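Local structure of arylalkylamine N-Acetyltransferase like 5b (Aedes aegypti, 4FD4) at residues E32-S37 and G102-L107; G190-E195 and K199-L204. The protein probably transfers an acyl group, such as acetyl, from coenzyme A to the amine of arylalkylamines such as serotonin. All coordinates share one frame; numbering follows the deposited sequence.

Contact 1: E32-S37 and G102-L107; sequences EGITIS and GDILKL
Ile34, on the short helix 33-37, meets Ile104 and Leu107, on the long helix 99-115. The backbones are closest at Ile34 and Ile104, whose CA atoms lie 7.6 Å apart. Glu32 is the N-cap of the short helix. Its carboxylate OE2 accepts from Ile34 N at 2.9 Å, with an N-H...O angle of 164°. The NH arrives from above the carboxylate plane, 39° out of it. This bond satisfies an amide at the helix start, where the helix itself offers no acceptor. Ile36 N bonds back to Glu32 O at 3.1 Å.

Across the contact all the touching is between aliphatic carbons. Ile34 points at the long helix. Its CG2 branch lies anti to the backbone N and reaches two side chains. It meets Ile104 CG2 at 4.0 Å, and Ile104 CG1 is equally near. The two isoleucines cross at a slant. Leu107 comes tip to tip with Ile34: Leu107 CD2 is 4.0 Å from Ile34 CG2 and 4.1 Å from Ile34 CD1. Leu107 has CG anti to its backbone N (chi1 170°), which sends the branch toward Ile34, where CD2 makes the contact. Ile104 and Leu107 are three residues apart, so both face the short helix.

All three side chains are buried. The joint is small, with 152 Å² of surface buried over both sides. Polar links lie beside it: Lys100 NZ donates to Thr35 O, and Tyr38 OH is hydrogen-bonded to Asp103 OD1. The loop between strands 182-188 and 209-216 packs alongside. Elsewhere on the long helix, Leu105 packs on helix 85-95. The contact thus ties helix 33-37 to helix 99-115 within the GNAT domain.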
loop_
_atom_site.group_PDB
_atom_site.type_symbol
_atom_site.label_atom_id
_atom_site.label_comp_id
_atom_site.label_asym_id
_atom_site.label_seq_id
_atom_site.Cartn_x
_atom_site.Cartn_y
_atom_site.Cartn_z
ATOM N N GLU A 32 -5.743 2.528 -8.444
ATOM C CA GLU A 32 -4.324 2.437 -8.064
ATOM C C GLU A 32 -3.398 2.591 -9.269
ATOM O O GLU A 32 -3.496 1.843 -10.239
ATOM C CB GLU A 32 -4.030 1.125 -7.318
ATOM C CG GLU A 32 -2.541 0.770 -7.172
ATOM C CD GLU A 32 -1.700 1.893 -6.590
ATOM O OE1 GLU A 32 -2.189 2.625 -5.694
ATOM O OE2 GLU A 32 -0.539 2.040 -7.038
ATOM N N GLY A 33 -2.512 3.578 -9.201
ATOM C CA GLY A 33 -1.620 3.887 -10.307
ATOM C C GLY A 33 -0.827 2.695 -10.821
ATOM O O GLY A 33 -0.758 2.455 -12.025
ATOM N N ILE A 34 -0.225 1.934 -9.915
ATOM C CA ILE A 34 0.557 0.778 -10.341
ATOM C C ILE A 34 -0.279 -0.220 -11.152
ATOM O O ILE A 34 0.064 -0.529 -12.292
ATOM C CB ILE A 34 1.283 0.105 -9.154
ATOM C CG1 ILE A 34 2.348 1.061 -8.598
ATOM C CG2 ILE A 34 1.928 -1.209 -9.585
ATOM C CD1 ILE A 34 3.021 0.582 -7.319
ATOM N N THR A 35 -1.387 -0.697 -10.590
ATOM C CA THR A 35 -2.206 -1.710 -11.265
ATOM C C THR A 35 -2.819 -1.261 -12.611
ATOM O O THR A 35 -2.796 -2.025 -13.575
ATOM C CB THR A 35 -3.244 -2.358 -10.287
ATOM O OG1 THR A 35 -4.400 -2.826 -10.992
ATOM C CG2 THR A 35 -3.665 -1.375 -9.236
ATOM N N ILE A 36 -3.324 -0.026 -12.701
ATOM C CA ILE A 36 -3.968 0.417 -13.955
ATOM C C ILE A 36 -3.009 0.962 -15.023
ATOM O O ILE A 36 -3.398 1.137 -16.177
ATOM C CB ILE A 36 -5.120 1.439 -13.730
ATOM C CG1 ILE A 36 -4.571 2.770 -13.219
ATOM C CG2 ILE A 36 -6.175 0.864 -12.787
ATOM C CD1 ILE A 36 -5.554 3.923 -13.365
ATOM N N SER A 37 -1.762 1.235 -14.652
ATOM C CA SER A 37 -0.794 1.703 -15.643
ATOM C C SER A 37 -0.107 0.537 -16.360
ATOM O O SER A 37 0.658 0.739 -17.311
ATOM C CB SER A 37 0.251 2.597 -14.991
ATOM O OG SER A 37 1.215 1.824 -14.298
ATOM N N GLY A 102 3.690 -11.014 -10.605
ATOM C CA GLY A 102 5.143 -11.164 -10.505
ATOM C C GLY A 102 5.897 -9.878 -10.816
ATOM O O GLY A 102 6.823 -9.482 -10.089
ATOM N N ASP A 103 5.489 -9.208 -11.894
ATOM C CA ASP A 103 6.091 -7.937 -12.279
ATOM C C ASP A 103 5.881 -6.861 -11.217
ATOM O O ASP A 103 6.804 -6.087 -10.886
ATOM C CB ASP A 103 5.527 -7.441 -13.622
ATOM C CG ASP A 103 5.914 -8.330 -14.799
ATOM O OD1 ASP A 103 5.226 -8.235 -15.844
ATOM O OD2 ASP A 103 6.889 -9.117 -14.679
ATOM N N ILE A 104 4.659 -6.796 -10.691
ATOM C CA ILE A 104 4.357 -5.806 -9.650
ATOM C C ILE A 104 5.172 -6.083 -8.390
ATOM O O ILE A 104 5.737 -5.164 -7.783
ATOM C CB ILE A 104 2.846 -5.724 -9.334
ATOM C CG1 ILE A 104 2.106 -5.110 -10.526
ATOM C CG2 ILE A 104 2.607 -4.860 -8.096
ATOM C CD1 ILE A 104 0.583 -5.227 -10.441
ATOM N N LEU A 105 5.253 -7.353 -8.022
ATOM C CA LEU A 105 6.053 -7.793 -6.880
ATOM C C LEU A 105 7.510 -7.370 -7.020
ATOM O O LEU A 105 8.115 -6.898 -6.051
ATOM C CB LEU A 105 5.978 -9.311 -6.740
ATOM C CG LEU A 105 5.041 -9.860 -5.677
ATOM C CD1 LEU A 105 4.926 -11.383 -5.816
ATOM C CD2 LEU A 105 5.554 -9.476 -4.292
ATOM N N LYS A 106 8.078 -7.542 -8.212
ATOM C CA LYS A 106 9.445 -7.059 -8.451
ATOM C C LYS A 106 9.575 -5.561 -8.300
ATOM O O LYS A 106 10.552 -5.072 -7.717
ATOM C CB LYS A 106 9.953 -7.479 -9.832
ATOM C CG LYS A 106 10.168 -8.970 -9.995
ATOM C CD LYS A 106 10.416 -9.257 -11.464
ATOM C CE LYS A 106 10.536 -10.739 -11.734
ATOM N NZ LYS A 106 10.901 -10.972 -13.156
ATOM N N LEU A 107 8.607 -4.823 -8.833
ATOM C CA LEU A 107 8.594 -3.370 -8.621
ATOM C C LEU A 107 8.550 -2.960 -7.135
ATOM O O LEU A 107 9.309 -2.087 -6.689
ATOM C CB LEU A 107 7.438 -2.724 -9.379
ATOM C CG LEU A 107 7.143 -1.257 -9.063
ATOM C CD1 LEU A 107 8.331 -0.349 -9.411
ATOM C CD2 LEU A 107 5.898 -0.819 -9.821
#

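Contact 2: G190-E195 and K199-L204; sequences GDYRDE and KLFEPL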
loop_
_atom_site.group_PDB
_atom_site.type_symbol
_atom_site.label_atom_id
_atom_site.label_comp_id
_atom_site.label_asym_id
_atom_site.label_seq_id
_atom_site.Cartn_x
_atom_site.Cartn_y
_atom_site.Cartn_z
ATOM N N GLY A 190 7.039 5.469 -15.251
ATOM C CA GLY A 190 7.309 5.219 -16.661
ATOM C C GLY A 190 8.777 4.950 -16.952
ATOM O O GLY A 190 9.125 4.394 -17.994
ATOM N N ASP A 191 9.646 5.347 -16.029
ATOM C CA ASP A 191 11.071 5.087 -16.187
ATOM C C ASP A 191 11.479 3.694 -15.684
ATOM O O ASP A 191 12.614 3.263 -15.895
ATOM C CB ASP A 191 11.902 6.175 -15.504
ATOM C CG ASP A 191 11.782 7.524 -16.195
ATOM O OD1 ASP A 191 11.370 7.559 -17.375
ATOM O OD2 ASP A 191 12.107 8.551 -15.557
ATOM N N TYR A 192 10.557 2.992 -15.025
ATOM C CA TYR A 192 10.856 1.658 -14.511
ATOM C C TYR A 192 11.158 0.664 -15.631
ATOM O O TYR A 192 10.457 0.623 -16.645
ATOM C CB TYR A 192 9.723 1.107 -13.621
ATOM C CG TYR A 192 9.974 -0.322 -13.168
ATOM C CD1 TYR A 192 10.897 -0.602 -12.160
ATOM C CD2 TYR A 192 9.304 -1.385 -13.754
ATOM C CE1 TYR A 192 11.144 -1.908 -11.747
ATOM C CE2 TYR A 192 9.548 -2.700 -13.346
ATOM C CZ TYR A 192 10.470 -2.948 -12.345
ATOM O OH TYR A 192 10.710 -4.234 -11.931
ATOM N N ARG A 193 12.208 -0.128 -15.422
ATOM C CA ARG A 193 12.609 -1.192 -16.328
ATOM C C ARG A 193 12.943 -2.420 -15.494
ATOM O O ARG A 193 13.690 -2.313 -14.527
ATOM C CB ARG A 193 13.864 -0.777 -17.097
ATOM C CG ARG A 193 13.688 0.404 -18.025
ATOM C CD ARG A 193 12.726 0.070 -19.146
ATOM N NE ARG A 193 12.623 1.191 -20.071
ATOM C CZ ARG A 193 11.841 2.245 -19.869
ATOM N NH1 ARG A 193 11.092 2.313 -18.773
ATOM N NH2 ARG A 193 11.807 3.230 -20.758
ATOM N N ASP A 194 12.409 -3.586 -15.845
ATOM C CA ASP A 194 12.792 -4.795 -15.120
ATOM C C ASP A 194 14.186 -5.275 -15.567
ATOM O O ASP A 194 14.882 -4.564 -16.301
ATOM C CB ASP A 194 11.724 -5.890 -15.229
ATOM C CG ASP A 194 11.634 -6.486 -16.620
ATOM O OD1 ASP A 194 12.377 -6.030 -17.518
ATOM O OD2 ASP A 194 10.809 -7.406 -16.809
ATOM N N GLU A 195 14.602 -6.456 -15.116
ATOM C CA GLU A 195 15.944 -6.963 -15.437
ATOM C C GLU A 195 16.099 -7.305 -16.924
ATOM O O GLU A 195 17.218 -7.379 -17.442
ATOM C CB GLU A 195 16.313 -8.163 -14.556
ATOM C CG GLU A 195 15.745 -9.505 -15.000
ATOM C CD GLU A 195 14.318 -9.735 -14.527
ATOM O OE1 GLU A 195 13.781 -8.868 -13.805
ATOM O OE2 GLU A 195 13.734 -10.786 -14.875
ATOM N N LYS A 199 9.932 -2.071 -20.325
ATOM C CA LYS A 199 9.054 -1.068 -19.798
ATOM C C LYS A 199 7.690 -1.654 -19.538
ATOM O O LYS A 199 7.040 -2.059 -20.459
ATOM C CB LYS A 199 8.898 0.013 -20.835
ATOM C CG LYS A 199 8.263 1.253 -20.333
ATOM C CD LYS A 199 7.681 2.014 -21.457
ATOM C CE LYS A 199 6.748 3.015 -20.948
ATOM N NZ LYS A 199 7.442 4.035 -20.201
ATOM N N LEU A 200 7.241 -1.681 -18.288
ATOM C CA LEU A 200 6.040 -2.444 -17.954
ATOM C C LEU A 200 4.867 -1.584 -17.496
ATOM O O LEU A 200 3.749 -2.071 -17.369
ATOM C CB LEU A 200 6.364 -3.489 -16.890
ATOM C CG LEU A 200 7.101 -4.724 -17.393
ATOM C CD1 LEU A 200 7.668 -5.522 -16.231
ATOM C CD2 LEU A 200 6.180 -5.577 -18.251
ATOM N N PHE A 201 5.129 -0.310 -17.246
ATOM C CA PHE A 201 4.092 0.575 -16.751
ATOM C C PHE A 201 4.032 1.849 -17.565
ATOM O O PHE A 201 5.056 2.462 -17.851
ATOM C CB PHE A 201 4.322 0.880 -15.271
ATOM C CG PHE A 201 4.301 -0.348 -14.402
ATOM C CD1 PHE A 201 3.103 -0.845 -13.912
ATOM C CD2 PHE A 201 5.476 -1.013 -14.091
ATOM C CE1 PHE A 201 3.076 -1.975 -13.114
ATOM C CE2 PHE A 201 5.460 -2.151 -13.296
ATOM C CZ PHE A 201 4.261 -2.631 -12.805
ATOM N N GLU A 202 2.816 2.237 -17.927
ATOM C CA GLU A 202 2.584 3.395 -18.775
ATOM C C GLU A 202 1.458 4.232 -18.194
ATOM O O GLU A 202 0.322 4.160 -18.660
ATOM C CB GLU A 202 2.203 2.934 -20.182
ATOM C CG GLU A 202 2.826 3.746 -21.311
ATOM C CD GLU A 202 3.192 2.880 -22.508
ATOM O OE1 GLU A 202 4.364 2.926 -22.935
ATOM O OE2 GLU A 202 2.312 2.155 -23.020
ATOM N N PRO A 203 1.765 5.033 -17.164
ATOM C CA PRO A 203 0.696 5.806 -16.524
ATOM C C PRO A 203 0.124 6.859 -17.473
ATOM O O PRO A 203 0.862 7.743 -17.937
ATOM C CB PRO A 203 1.404 6.472 -15.332
ATOM C CG PRO A 203 2.853 6.507 -15.715
ATOM C CD PRO A 203 3.090 5.310 -16.580
ATOM N N LEU A 204 -1.171 6.753 -17.767
ATOM C CA LEU A 204 -1.849 7.731 -18.612
ATOM C C LEU A 204 -1.427 9.144 -18.222
ATOM O O LEU A 204 -1.292 10.023 -19.077
ATOM C CB LEU A 204 -3.364 7.575 -18.498
ATOM C CG LEU A 204 -4.137 7.554 -19.820
ATOM C CD1 LEU A 204 -4.222 8.947 -20.443
ATOM C CD2 LEU A 204 -3.506 6.559 -20.786
HETATM O O HOH W 1 7.591 0.976 -16.553
#
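Lys199 lays its chain across Arg193 and ends on Gly190, within the loop that joins strands 182-188 and 209-216. Its CG is over one face of the Arg193 guanidinium, 3.4 Å from Arg193 NH1. A bend at the last torsion (chi4 67°) turns Lys199 NZ to Gly190 O, 2.8 Å away, in the carbonyl plane and on a lone pair. Arg193 bends at chi2 (-65°), folding back over its own segment. Its NH1 donates to Gly190 O at 3.0 Å and to Tyr192 O at 2.8 Å. Both acceptors lie close to the guanidinium plane, which helps fix the rotation of the group.

The aromatic side chains cross obliquely. Tyr192 CD2 approaches the edge of the Phe201 ring, 3.9 Å from Phe201 CD2. Tyr192 also packs on Leu107 and Leu110 of helix 99-115. Leu200 CD1 sits at the edge of the Tyr192 ring and 3.7 Å from Asp194 OD2. Asp194 OD1 accepts from Glu198 N in the connection between the segments. A water accepts from Phe201 N at 2.9 Å and probably donates to Tyr192 O.

Gly190 O thus takes two cationic donors. Arg193 NH1 and Lys199 NZ lie 4.3 Å apart, and their shared carbonyl probably offsets part of the repulsion.

How the contacts relate
Contact 1 is buried and purely apolar between its segments, joining two helices. Contact 2 lies farther from the centre of the chain, its centre about 19 Å away against 11 Å for contact 1, and is only partly buried. It folds one loop back on itself and adds charged groups and a water to its apolar pairs. The centres of contact 1 and contact 2 are about 9 Å apart. Phe201 is a residue through which contact 2 reaches both helices of contact 1. A probable hydrogen bond joins Ser37 O to Glu202 N at 2.7 Å. Nearer the surface, Lys106 and Glu195 form a long, weak ion pair.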